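Local coordinates for NAD nucleotidase (Haemophilus influenzae, PDB 3ZTV), which degrades NAD to adenosine and nicotinamide riboside, combining dinucleotide pyrophosphatase activity with a zinc-dependent 5'-nucleotidase activity, at residues 10-15 and 285-290; 30-35 and 39-44; 132-137 and 171-176; 488-493 and 501-506. All blocks are in the same frame, centred on the assembly; numbering follows the deposited sequence.

How the contacts relate
From the N terminus, the chain enters strand 11-18 and does not close contact 1 until strand 284-295, some 270 residues later, where the two strands face each other across strand 270-278 of one mixed sheet. Contacts 2 and 3 both fall within that long excursion and come one after the other, without overlapping. Contact 2 closes a short hairpin of strands 28-34 and 37-43; contact 3 joins the loop after strand 128-130 to the turn that leads into strand 174-176, on the opposite side of the chain's centre. Contact 4 comes last and separately, a hairpin in the C-terminal 5'-nucleotidase part, its centre about 57 Å from that of contact 1.

Contact 1 (10-15 and 285-290); sequences AVELSI and SITRKI
Thr287 OG1 donates a hydrogen bond of 2.8 Å to Glu12 OE2, the two side chains arriving from opposite directions. The hydroxyl meets the carboxylate from above its plane, 45° out of it. Glu12 reaches this far because its CG lies anti to the backbone N (chi1 -162°) and the chain beyond stays extended. Arg288 NH2 makes a second, weak bond to Ser14 OG at 3.0 Å, with the serine oxygen at the guanidinium edge and the N-H...O angle only 139°. Two waters complete the network. One donates to Glu12 OE2, at 2.7 Å, and to Ser14 OG while accepting from Arg288 NH1; the other links Arg288 NH2 to Ile15 O. Ser14 OG is also bonded to Lys61 O, and Arg288 NE forms a salt bridge with Asp273, while Tyr60 offers the guanidinium a cation-pi contact.

Beyond these bonds the contact is slight; the Thr287 CG2 methyl rests 3.7 Å from the same Glu12 OE2. The backbones stay well apart, with Glu12 CA and Thr287 CA 8.9 Å from each other, since strand 270-278 runs between them. Thr287 and Arg288 form a classic beta bulge against that strand, and both direct their CB atoms toward strand 11-18. Long or polar residues therefore suit this sheet surface: they bridge an intervening strand largely through directional bonds and water, and the nearby carboxylates probably help to stabilise the arginine's positive charge.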
loop_
_atom_site.group_PDB
_atom_site.type_symbol
_atom_site.label_atom_id
_atom_site.label_comp_id
_atom_site.label_asym_id
_atom_site.label_seq_id
_atom_site.Cartn_x
_atom_site.Cartn_y
_atom_site.Cartn_z
ATOM N N ALA A 10 11.176 34.168 -2.423
ATOM C CA ALA A 10 11.715 33.505 -1.239
ATOM C C ALA A 10 10.914 33.929 -0.009
ATOM O O ALA A 10 10.492 35.080 0.096
ATOM C CB ALA A 10 13.177 33.858 -1.056
ATOM N N VAL A 11 10.695 33.002 0.919
ATOM C CA VAL A 11 10.032 33.344 2.182
ATOM C C VAL A 11 10.633 32.586 3.350
ATOM O O VAL A 11 11.234 31.529 3.172
ATOM C CB VAL A 11 8.511 33.058 2.154
ATOM C CG1 VAL A 11 7.816 33.932 1.128
ATOM C CG2 VAL A 11 8.243 31.586 1.892
ATOM N N GLU A 12 10.448 33.117 4.554
ATOM C CA GLU A 12 10.931 32.426 5.746
ATOM C C GLU A 12 9.787 32.054 6.690
ATOM O O GLU A 12 8.754 32.725 6.740
ATOM C CB GLU A 12 12.007 33.237 6.470
ATOM C CG GLU A 12 12.830 32.400 7.446
ATOM C CD GLU A 12 14.086 33.095 7.927
ATOM O OE1 GLU A 12 14.589 34.003 7.227
ATOM O OE2 GLU A 12 14.573 32.726 9.017
ATOM N N LEU A 13 9.979 30.947 7.398
ATOM C CA LEU A 13 8.995 30.393 8.322
ATOM C C LEU A 13 9.669 30.116 9.656
ATOM O O LEU A 13 10.823 29.689 9.684
ATOM C CB LEU A 13 8.468 29.065 7.774
ATOM C CG LEU A 13 7.109 28.888 7.098
ATOM C CD1 LEU A 13 6.891 27.401 6.870
ATOM C CD2 LEU A 13 5.987 29.447 7.949
ATOM N N SER A 14 8.936 30.316 10.752
ATOM C CA SER A 14 9.452 30.001 12.082
ATOM C C SER A 14 8.604 28.889 12.706
ATOM O O SER A 14 7.554 29.150 13.290
ATOM C CB SER A 14 9.468 31.250 12.970
ATOM O OG SER A 14 10.337 32.218 12.398
ATOM N N ILE A 15 9.056 27.648 12.560
ATOM C CA ILE A 15 8.307 26.499 13.065
ATOM C C ILE A 15 8.559 26.314 14.566
ATOM O O ILE A 15 9.697 26.272 15.015
ATOM C CB ILE A 15 8.669 25.229 12.282
ATOM C CG1 ILE A 15 8.452 25.471 10.780
ATOM C CG2 ILE A 15 7.863 24.038 12.785
ATOM C CD1 ILE A 15 8.879 24.322 9.916
ATOM N N SER A 285 16.260 25.768 3.618
ATOM C CA SER A 285 17.534 25.861 4.327
ATOM C C SER A 285 17.261 26.317 5.754
ATOM O O SER A 285 16.259 26.989 6.019
ATOM C CB SER A 285 18.475 26.843 3.635
ATOM O OG SER A 285 17.854 28.095 3.476
ATOM N N ILE A 286 18.163 25.962 6.661
ATOM C CA ILE A 286 17.984 26.233 8.087
ATOM C C ILE A 286 18.678 27.527 8.521
ATOM O O ILE A 286 19.861 27.728 8.244
ATOM C CB ILE A 286 18.516 25.057 8.931
ATOM C CG1 ILE A 286 17.816 23.751 8.525
ATOM C CG2 ILE A 286 18.352 25.348 10.431
ATOM C CD1 ILE A 286 16.294 23.851 8.475
ATOM N N THR A 287 17.934 28.401 9.190
ATOM C CA THR A 287 18.471 29.666 9.690
ATOM C C THR A 287 18.572 29.701 11.221
ATOM O O THR A 287 19.238 30.572 11.780
ATOM C CB THR A 287 17.595 30.858 9.248
ATOM O OG1 THR A 287 16.275 30.696 9.782
ATOM C CG2 THR A 287 17.512 30.943 7.733
ATOM N N ARG A 288 17.894 28.779 11.902
ATOM C CA ARG A 288 17.872 28.763 13.365
ATOM C C ARG A 288 17.434 27.365 13.762
ATOM O O ARG A 288 16.545 26.801 13.121
ATOM C CB ARG A 288 16.887 29.808 13.902
ATOM C CG ARG A 288 16.718 29.807 15.428
ATOM C CD ARG A 288 15.745 30.891 15.881
ATOM N NE ARG A 288 14.417 30.680 15.320
ATOM C CZ ARG A 288 13.886 31.385 14.323
ATOM N NH1 ARG A 288 14.570 32.360 13.741
ATOM N NH2 ARG A 288 12.672 31.097 13.882
ATOM N N LYS A 289 18.047 26.792 14.792
ATOM C CA LYS A 289 17.705 25.443 15.226
ATOM C C LYS A 289 17.989 25.313 16.717
ATOM O O LYS A 289 19.142 25.194 17.134
ATOM C CB LYS A 289 18.474 24.390 14.416
ATOM C CG LYS A 289 19.951 24.702 14.167
ATOM C CD LYS A 289 20.614 23.572 13.391
ATOM C CE LYS A 289 22.107 23.816 13.202
ATOM N NZ LYS A 289 22.852 23.738 14.490
ATOM N N ILE A 290 16.931 25.365 17.517
ATOM C CA ILE A 290 17.055 25.287 18.971
ATOM C C ILE A 290 15.985 24.374 19.556
ATOM O O ILE A 290 14.790 24.654 19.435
ATOM C CB ILE A 290 16.893 26.659 19.632
ATOM C CG1 ILE A 290 17.774 27.708 18.949
ATOM C CG2 ILE A 290 17.213 26.567 21.128
ATOM C CD1 ILE A 290 17.458 29.137 19.377
HETATM O O HOH W 1 12.976 32.857 11.190
HETATM O O HOH W 2 10.946 28.971 14.992
#

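Contact 2 (30-35 and 39-44); sequences TRINLN and TKVDIG
Thr30 and Val41 form an antiparallel hydrogen-bonded pair, with Thr30 N 2.9 Å from Val41 O and Val41 N 3.0 Å from Thr30 O. Ile32 and Thr39 repeat the pattern; here the bond from Thr39 N to Ile32 O is short at 2.8 Å, with an N-H...O angle of 144°. Between them lies the non-hydrogen-bonded pair Arg31 and Lys40, where CA-H...O contacts run from Arg31 CA to Thr39 O and from Lys40 CA to Thr30 O. At the turn end, a water joins Leu34 O to Thr39 OG1, which also bonds to Gln37 O.

The apolar contacts lie on the face of Thr30, Ile32, Thr39 and Val41. The Ile32 and Val41 side chains cross at about a right angle, Ile32 CD1 lying 3.8 Å from Val41 CG1. With Thr30 OG1 anti to N (chi1 -162°), its CG2 is brought against both Val41 CG2 and Ile43 CD1. Beta-branched residues suit these extended positions, filling the face with methyl groups.

On the other face, Arg31 and Lys40 run side by side. Arg31 NH2 packs 3.6 Å from Lys40 CE, although the like-charged Lys40 NZ is near. Gln38 accepts from Arg31 NH1, and Trp309 gives Lys40 a cation-pi partner. The whole is a twisted two-stranded beta hairpin in the calcineurin-like phosphoesterase part of the chain.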
loop_
_atom_site.group_PDB
_atom_site.type_symbol
_atom_site.label_atom_id
_atom_site.label_comp_id
_atom_site.label_asym_id
_atom_site.label_seq_id
_atom_site.Cartn_x
_atom_site.Cartn_y
_atom_site.Cartn_z
ATOM N N THR A 30 13.133 14.765 36.233
ATOM C CA THR A 30 14.121 14.050 35.442
ATOM C C THR A 30 15.499 14.247 36.084
ATOM O O THR A 30 15.641 15.030 37.025
ATOM C CB THR A 30 14.126 14.524 33.967
ATOM O OG1 THR A 30 14.780 13.548 33.147
ATOM C CG2 THR A 30 14.846 15.856 33.831
ATOM N N ARG A 31 16.504 13.540 35.585
ATOM C CA ARG A 31 17.852 13.686 36.117
ATOM C C ARG A 31 18.828 14.145 35.044
ATOM O O ARG A 31 18.805 13.643 33.915
ATOM C CB ARG A 31 18.320 12.372 36.743
ATOM C CG ARG A 31 17.436 11.894 37.877
ATOM C CD ARG A 31 18.050 10.704 38.580
ATOM N NE ARG A 31 17.103 10.063 39.483
ATOM C CZ ARG A 31 17.419 9.060 40.295
ATOM N NH1 ARG A 31 18.659 8.594 40.318
ATOM N NH2 ARG A 31 16.495 8.529 41.085
ATOM N N ILE A 32 19.665 15.114 35.403
ATOM C CA ILE A 32 20.678 15.644 34.503
ATOM C C ILE A 32 22.039 15.618 35.186
ATOM O O ILE A 32 22.134 15.479 36.409
ATOM C CB ILE A 32 20.370 17.104 34.095
ATOM C CG1 ILE A 32 20.282 18.007 35.328
ATOM C CG2 ILE A 32 19.081 17.171 33.263
ATOM C CD1 ILE A 32 20.045 19.467 35.002
ATOM N N ASN A 33 23.095 15.735 34.391
ATOM C CA ASN A 33 24.425 15.935 34.939
ATOM C C ASN A 33 24.790 17.409 34.865
ATOM O O ASN A 33 25.084 17.935 33.786
ATOM C CB ASN A 33 25.456 15.078 34.213
ATOM C CG ASN A 33 26.706 14.861 35.045
ATOM O OD1 ASN A 33 27.620 15.682 35.035
ATOM N ND2 ASN A 33 26.741 13.759 35.789
ATOM N N LEU A 34 24.766 18.063 36.021
ATOM C CA LEU A 34 24.958 19.501 36.112
ATOM C C LEU A 34 26.186 19.790 36.963
ATOM O O LEU A 34 26.281 19.341 38.110
ATOM C CB LEU A 34 23.721 20.154 36.733
ATOM C CG LEU A 34 23.668 21.676 36.878
ATOM C CD1 LEU A 34 23.851 22.343 35.524
ATOM C CD2 LEU A 34 22.358 22.104 37.516
ATOM N N ASN A 35 27.130 20.532 36.398
ATOM C CA ASN A 35 28.396 20.780 37.076
ATOM C C ASN A 35 29.010 19.487 37.620
ATOM O O ASN A 35 29.584 19.477 38.707
ATOM C CB ASN A 35 28.230 21.811 38.200
ATOM C CG ASN A 35 27.825 23.184 37.686
ATOM O OD1 ASN A 35 27.304 24.011 38.434
ATOM N ND2 ASN A 35 28.057 23.428 36.401
ATOM N N THR A 39 21.731 15.279 39.176
ATOM C CA THR A 39 20.874 16.269 39.797
ATOM C C THR A 39 19.431 16.025 39.384
ATOM O O THR A 39 19.131 15.895 38.187
ATOM C CB THR A 39 21.309 17.689 39.370
ATOM O OG1 THR A 39 22.707 17.860 39.645
ATOM C CG2 THR A 39 20.516 18.755 40.099
ATOM N N LYS A 40 18.540 15.942 40.365
ATOM C CA LYS A 40 17.112 15.849 40.093
ATOM C C LYS A 40 16.574 17.248 39.878
ATOM O O LYS A 40 16.838 18.153 40.674
ATOM C CB LYS A 40 16.368 15.202 41.265
ATOM C CG LYS A 40 16.546 13.698 41.413
ATOM C CD LYS A 40 15.744 13.173 42.604
ATOM C CE LYS A 40 15.808 11.655 42.699
ATOM N NZ LYS A 40 15.022 11.155 43.863
ATOM N N VAL A 41 15.821 17.415 38.792
ATOM C CA VAL A 41 15.211 18.691 38.433
ATOM C C VAL A 41 13.794 18.437 37.927
ATOM O O VAL A 41 13.444 17.298 37.608
ATOM C CB VAL A 41 16.019 19.417 37.328
ATOM C CG1 VAL A 41 17.453 19.645 37.787
ATOM C CG2 VAL A 41 15.983 18.633 36.010
ATOM N N ASP A 42 12.979 19.489 37.882
ATOM C CA ASP A 42 11.659 19.412 37.269
ATOM C C ASP A 42 11.695 20.021 35.874
ATOM O O ASP A 42 12.316 21.074 35.667
ATOM C CB ASP A 42 10.621 20.140 38.121
ATOM C CG ASP A 42 10.361 19.439 39.441
ATOM O OD1 ASP A 42 10.347 18.191 39.452
ATOM O OD2 ASP A 42 10.200 20.135 40.463
ATOM N N ILE A 43 11.034 19.355 34.926
ATOM C CA ILE A 43 10.920 19.845 33.552
ATOM C C ILE A 43 9.479 19.817 33.073
ATOM O O ILE A 43 8.641 19.079 33.591
ATOM C CB ILE A 43 11.767 19.017 32.556
ATOM C CG1 ILE A 43 11.491 17.515 32.697
ATOM C CG2 ILE A 43 13.250 19.306 32.737
ATOM C CD1 ILE A 43 12.039 16.673 31.545
ATOM N N GLY A 44 9.188 20.659 32.091
ATOM C CA GLY A 44 7.941 20.560 31.369
ATOM C C GLY A 44 6.730 21.183 32.030
ATOM O O GLY A 44 6.840 22.118 32.830
HETATM O O HOH W 3 24.629 19.777 40.386
#

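Contact 3 (132-137 and 171-176); sequences KSSILY and GKDVKF
Asp173, third residue of the type I turn from Gly171 to Val174, meets Ser134; within the turn Val174 N bonds back to Gly171 O, and Asn109 takes up Gly171 N. Asp173 CB points toward the loop 132-137, and with CG between the backbone N and the carbonyl carbon (chi1 57°) the carboxylate lies against Ser134. Ser134 OG donates to Asp173 OD1 at 2.8 Å, approaching from well above the carboxylate plane, 62° out of it. The same hydroxyl accepts from Leu136 N at 3.1 Å, which makes an ST turn inside a second type I turn, Ser134 to Tyr137. A small side chain that can donate and accept at once thus ties one turn to the other. Asp173 OD2 takes a 2.7 Å bond from a water that accepts from Ile135 N, and Asn109 adds a weak bond to OD1.

At Val174 the chain enters strand 174-176, which pairs antiparallel with strand 128-130 in a two-stranded sheet of the phosphoesterase part. Val174 CG2 touches Leu136 CD1 at 4.1 Å, a light apolar contact between two buried side chains, where branched hydrocarbon needs no polar partner; Asn109 of helix 108-116 packs against both. One residue on, Lys175 forms a salt bridge with Asp131 and packs on Pro254 of the second subunit.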
loop_
_atom_site.group_PDB
_atom_site.type_symbol
_atom_site.label_atom_id
_atom_site.label_comp_id
_atom_site.label_asym_id
_atom_site.label_seq_id
_atom_site.Cartn_x
_atom_site.Cartn_y
_atom_site.Cartn_z
ATOM N N LYS A 132 -18.868 8.291 5.989
ATOM C CA LYS A 132 -19.972 9.211 6.207
ATOM C C LYS A 132 -20.732 9.002 7.515
ATOM O O LYS A 132 -21.064 9.968 8.197
ATOM C CB LYS A 132 -20.931 9.114 5.019
ATOM C CG LYS A 132 -22.182 9.961 5.147
ATOM C CD LYS A 132 -23.094 9.750 3.947
ATOM C CE LYS A 132 -24.273 10.703 3.959
ATOM N NZ LYS A 132 -24.971 10.685 2.642
ATOM N N SER A 133 -20.989 7.752 7.875
ATOM C CA SER A 133 -21.816 7.480 9.051
ATOM C C SER A 133 -21.024 7.558 10.356
ATOM O O SER A 133 -21.602 7.537 11.438
ATOM C CB SER A 133 -22.533 6.128 8.922
ATOM O OG SER A 133 -23.704 6.228 8.120
ATOM N N SER A 134 -19.702 7.659 10.259
ATOM C CA SER A 134 -18.863 7.753 11.447
ATOM C C SER A 134 -19.180 9.002 12.261
ATOM O O SER A 134 -19.468 10.065 11.712
ATOM C CB SER A 134 -17.390 7.781 11.040
ATOM O OG SER A 134 -16.545 7.818 12.185
ATOM N N ILE A 135 -19.102 8.881 13.582
ATOM C CA ILE A 135 -19.266 10.050 14.435
ATOM C C ILE A 135 -18.091 11.026 14.272
ATOM O O ILE A 135 -18.162 12.177 14.697
ATOM C CB ILE A 135 -19.472 9.670 15.934
ATOM C CG1 ILE A 135 -18.218 9.038 16.547
ATOM C CG2 ILE A 135 -20.694 8.753 16.099
ATOM C CD1 ILE A 135 -18.413 8.672 18.017
ATOM N N LEU A 136 -17.028 10.567 13.610
ATOM C CA LEU A 136 -15.850 11.406 13.339
ATOM C C LEU A 136 -15.848 12.022 11.939
ATOM O O LEU A 136 -14.888 12.700 11.560
ATOM C CB LEU A 136 -14.565 10.614 13.560
ATOM C CG LEU A 136 -14.407 10.050 14.973
ATOM C CD1 LEU A 136 -13.217 9.122 15.035
ATOM C CD2 LEU A 136 -14.287 11.168 16.011
ATOM N N TYR A 137 -16.896 11.786 11.160
ATOM C CA TYR A 137 -16.983 12.349 9.818
ATOM C C TYR A 137 -16.855 13.871 9.870
ATOM O O TYR A 137 -17.475 14.520 10.705
ATOM C CB TYR A 137 -18.310 11.953 9.172
ATOM C CG TYR A 137 -18.391 12.298 7.702
ATOM C CD1 TYR A 137 -17.522 11.717 6.783
ATOM C CD2 TYR A 137 -19.338 13.194 7.230
ATOM C CE1 TYR A 137 -17.593 12.024 5.432
ATOM C CE2 TYR A 137 -19.418 13.505 5.876
ATOM C CZ TYR A 137 -18.541 12.918 4.987
ATOM O OH TYR A 137 -18.614 13.221 3.644
ATOM N N GLY A 171 -12.686 2.898 15.529
ATOM C CA GLY A 171 -13.881 2.226 15.047
ATOM C C GLY A 171 -13.718 1.722 13.621
ATOM O O GLY A 171 -12.863 2.204 12.873
ATOM N N LYS A 172 -14.548 0.762 13.226
ATOM C CA LYS A 172 -14.435 0.145 11.906
ATOM C C LYS A 172 -14.765 1.111 10.769
ATOM O O LYS A 172 -14.395 0.871 9.618
ATOM C CB LYS A 172 -15.322 -1.106 11.814
ATOM C CG LYS A 172 -16.812 -0.830 11.591
ATOM C CD LYS A 172 -17.421 -0.025 12.726
ATOM C CE LYS A 172 -18.948 -0.035 12.690
ATOM N NZ LYS A 172 -19.530 0.668 11.506
ATOM N N ASP A 173 -15.466 2.196 11.080
ATOM C CA ASP A 173 -15.841 3.174 10.063
ATOM C C ASP A 173 -14.746 4.209 9.804
ATOM O O ASP A 173 -14.969 5.182 9.081
ATOM C CB ASP A 173 -17.180 3.852 10.385
ATOM C CG ASP A 173 -17.190 4.549 11.737
ATOM O OD1 ASP A 173 -16.137 5.056 12.178
ATOM O OD2 ASP A 173 -18.278 4.601 12.360
ATOM N N VAL A 174 -13.585 4.002 10.417
ATOM C CA VAL A 174 -12.405 4.829 10.145
ATOM C C VAL A 174 -11.405 4.021 9.328
ATOM O O VAL A 174 -10.952 2.972 9.766
ATOM C CB VAL A 174 -11.736 5.290 11.445
ATOM C CG1 VAL A 174 -10.524 6.168 11.124
ATOM C CG2 VAL A 174 -12.740 6.051 12.295
ATOM N N LYS A 175 -11.070 4.512 8.136
ATOM C CA LYS A 175 -10.167 3.804 7.235
ATOM C C LYS A 175 -8.761 4.407 7.263
ATOM O O LYS A 175 -8.593 5.631 7.291
ATOM C CB LYS A 175 -10.738 3.809 5.810
ATOM C CG LYS A 175 -11.721 2.664 5.492
ATOM C CD LYS A 175 -12.880 2.580 6.469
ATOM C CE LYS A 175 -13.892 1.507 6.048
ATOM N NZ LYS A 175 -14.687 1.889 4.832
ATOM N N PHE A 176 -7.762 3.531 7.267
ATOM C CA PHE A 176 -6.356 3.943 7.327
ATOM C C PHE A 176 -5.633 3.606 6.027
ATOM O O PHE A 176 -5.890 2.564 5.423
ATOM C CB PHE A 176 -5.642 3.220 8.474
ATOM C CG PHE A 176 -6.054 3.686 9.848
ATOM C CD1 PHE A 176 -7.267 3.291 10.408
ATOM C CD2 PHE A 176 -5.221 4.518 10.590
ATOM C CE1 PHE A 176 -7.637 3.726 11.679
ATOM C CE2 PHE A 176 -5.593 4.952 11.859
ATOM C CZ PHE A 176 -6.803 4.553 12.398
HETATM O O HOH W 4 -18.236 6.151 14.597
#

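Contact 4 (488-493 and 501-506); sequences VSVEVL and EPIDDN
Ile503 is the apolar centre of this contact, its side chain set against Val490 and Val492 of the neighbouring strand. Its CB lies 3.8 Å from Val490 O and also close to Val490 CG1. The CG2 branch, held between the backbone N and the carbonyl carbon, reaches Val490 CB at 3.8 Å, the two side chains lying alongside and pointing the same way. With CG1 anti to the backbone N (chi1 -165°), the longer branch turns instead to Val492, and Ile503 CG1 touches Val492 CG2 at 3.8 Å. At the tip, Ile503 CD1 touches both valines, at Val492 CG2 (3.9 Å) and, a little farther off, at Val490 CG1. Val446 of helix 443-460 and Tyr509 of strand 508-514 also touch the isoleucine, so a branched apolar residue fits where sheet and helix meet.

The backbones are joined as an antiparallel hairpin. Ile503 N bonds to Val490 O in a nearly straight line, 171° at the hydrogen, and Val492 and Glu501 exchange a pair of bonds, the shorter being Val492 N to Glu501 O at 2.8 Å. Between these, Glu491 faces Pro502 in a non-hydrogen-bonded pair, a place a proline tolerates because no N-H is needed there.

Charged ends lie around this packing: Glu491 forms a salt bridge with Arg473, and Glu501 bonds to Asn494 while a water links its OE1 to Val492 O. The backbone bonds thus set the register of the hairpin, while Ile503, packed on both valines and on helix 443-460, ties it to the rest of the C-terminal domain.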
loop_
_atom_site.group_PDB
_atom_site.type_symbol
_atom_site.label_atom_id
_atom_site.label_comp_id
_atom_site.label_asym_id
_atom_site.label_seq_id
_atom_site.Cartn_x
_atom_site.Cartn_y
_atom_site.Cartn_z
ATOM N N VAL A 488 7.496 -27.597 34.262
ATOM C CA VAL A 488 6.850 -28.899 34.108
ATOM C C VAL A 488 5.843 -28.855 32.959
ATOM O O VAL A 488 5.794 -29.758 32.126
ATOM C CB VAL A 488 6.138 -29.320 35.411
ATOM C CG1 VAL A 488 5.290 -30.571 35.197
ATOM C CG2 VAL A 488 7.161 -29.549 36.511
ATOM N N SER A 489 5.044 -27.791 32.919
ATOM C CA SER A 489 4.066 -27.605 31.854
ATOM C C SER A 489 3.811 -26.115 31.639
ATOM O O SER A 489 3.883 -25.332 32.586
ATOM C CB SER A 489 2.757 -28.316 32.217
ATOM O OG SER A 489 2.116 -27.699 33.318
ATOM N N VAL A 490 3.504 -25.736 30.399
ATOM C CA VAL A 490 3.140 -24.354 30.076
ATOM C C VAL A 490 1.986 -24.355 29.082
ATOM O O VAL A 490 2.056 -25.017 28.045
ATOM C CB VAL A 490 4.320 -23.564 29.479
ATOM C CG1 VAL A 490 3.896 -22.133 29.178
ATOM C CG2 VAL A 490 5.512 -23.585 30.421
ATOM N N GLU A 491 0.922 -23.636 29.425
ATOM C CA GLU A 491 -0.234 -23.489 28.555
ATOM C C GLU A 491 -0.489 -22.023 28.251
ATOM O O GLU A 491 -0.230 -21.143 29.082
ATOM C CB GLU A 491 -1.480 -24.084 29.207
ATOM C CG GLU A 491 -1.388 -25.564 29.537
ATOM C CD GLU A 491 -2.483 -25.984 30.487
ATOM O OE1 GLU A 491 -3.573 -26.351 30.000
ATOM O OE2 GLU A 491 -2.264 -25.919 31.715
ATOM N N VAL A 492 -1.010 -21.775 27.054
ATOM C CA VAL A 492 -1.424 -20.441 26.641
ATOM C C VAL A 492 -2.894 -20.459 26.219
ATOM O O VAL A 492 -3.344 -21.385 25.535
ATOM C CB VAL A 492 -0.551 -19.924 25.488
ATOM C CG1 VAL A 492 -1.082 -18.592 24.957
ATOM C CG2 VAL A 492 0.897 -19.796 25.940
ATOM N N LEU A 493 -3.644 -19.449 26.644
ATOM C CA LEU A 493 -5.060 -19.331 26.324
ATOM C C LEU A 493 -5.268 -18.954 24.857
ATOM O O LEU A 493 -4.762 -17.932 24.385
ATOM C CB LEU A 493 -5.714 -18.291 27.237
ATOM C CG LEU A 493 -7.220 -18.055 27.117
ATOM C CD1 LEU A 493 -7.990 -19.363 27.236
ATOM C CD2 LEU A 493 -7.692 -17.056 28.165
ATOM N N GLU A 501 -4.384 -24.209 25.673
ATOM C CA GLU A 501 -3.655 -25.126 24.808
ATOM C C GLU A 501 -2.198 -25.173 25.245
ATOM O O GLU A 501 -1.703 -24.228 25.857
ATOM C CB GLU A 501 -3.721 -24.651 23.354
ATOM C CG GLU A 501 -5.126 -24.478 22.798
ATOM C CD GLU A 501 -5.133 -23.879 21.401
ATOM O OE1 GLU A 501 -4.208 -23.103 21.075
ATOM O OE2 GLU A 501 -6.061 -24.189 20.622
ATOM N N PRO A 502 -1.493 -26.270 24.932
ATOM C CA PRO A 502 -0.058 -26.315 25.221
ATOM C C PRO A 502 0.675 -25.219 24.453
ATOM O O PRO A 502 0.314 -24.928 23.314
ATOM C CB PRO A 502 0.362 -27.706 24.719
ATOM C CG PRO A 502 -0.718 -28.133 23.790
ATOM C CD PRO A 502 -1.974 -27.494 24.267
ATOM N N ILE A 503 1.674 -24.595 25.070
ATOM C CA ILE A 503 2.468 -23.614 24.346
ATOM C C ILE A 503 3.199 -24.326 23.210
ATOM O O ILE A 503 3.558 -25.500 23.334
ATOM C CB ILE A 503 3.467 -22.861 25.265
ATOM C CG1 ILE A 503 4.000 -21.608 24.562
ATOM C CG2 ILE A 503 4.606 -23.778 25.697
ATOM C CD1 ILE A 503 4.715 -20.635 25.494
ATOM N N ASP A 504 3.393 -23.616 22.104
ATOM C CA ASP A 504 4.075 -24.139 20.924
ATOM C C ASP A 504 5.443 -23.471 20.813
ATOM O O ASP A 504 5.532 -22.259 20.611
ATOM C CB ASP A 504 3.230 -23.838 19.681
ATOM C CG ASP A 504 3.837 -24.379 18.396
ATOM O OD1 ASP A 504 5.047 -24.671 18.360
ATOM O OD2 ASP A 504 3.087 -24.492 17.405
ATOM N N ASP A 505 6.506 -24.259 20.955
ATOM C CA ASP A 505 7.870 -23.739 20.929
ATOM C C ASP A 505 8.175 -22.858 19.718
ATOM O O ASP A 505 8.996 -21.945 19.800
ATOM C CB ASP A 505 8.887 -24.886 20.966
ATOM C CG ASP A 505 9.019 -25.515 22.338
ATOM O OD1 ASP A 505 8.511 -24.932 23.320
ATOM O OD2 ASP A 505 9.651 -26.592 22.430
ATOM N N ASN A 506 7.525 -23.147 18.595
ATOM C CA ASN A 506 7.860 -22.490 17.336
ATOM C C ASN A 506 6.911 -21.363 16.938
ATOM O O ASN A 506 7.206 -20.597 16.019
ATOM C CB ASN A 506 7.957 -23.525 16.210
ATOM C CG ASN A 506 9.066 -24.533 16.443
ATOM O OD1 ASN A 506 10.158 -24.181 16.889
ATOM N ND2 ASN A 506 8.784 -25.799 16.151
HETATM O O HOH W 5 -2.966 -21.309 22.770
#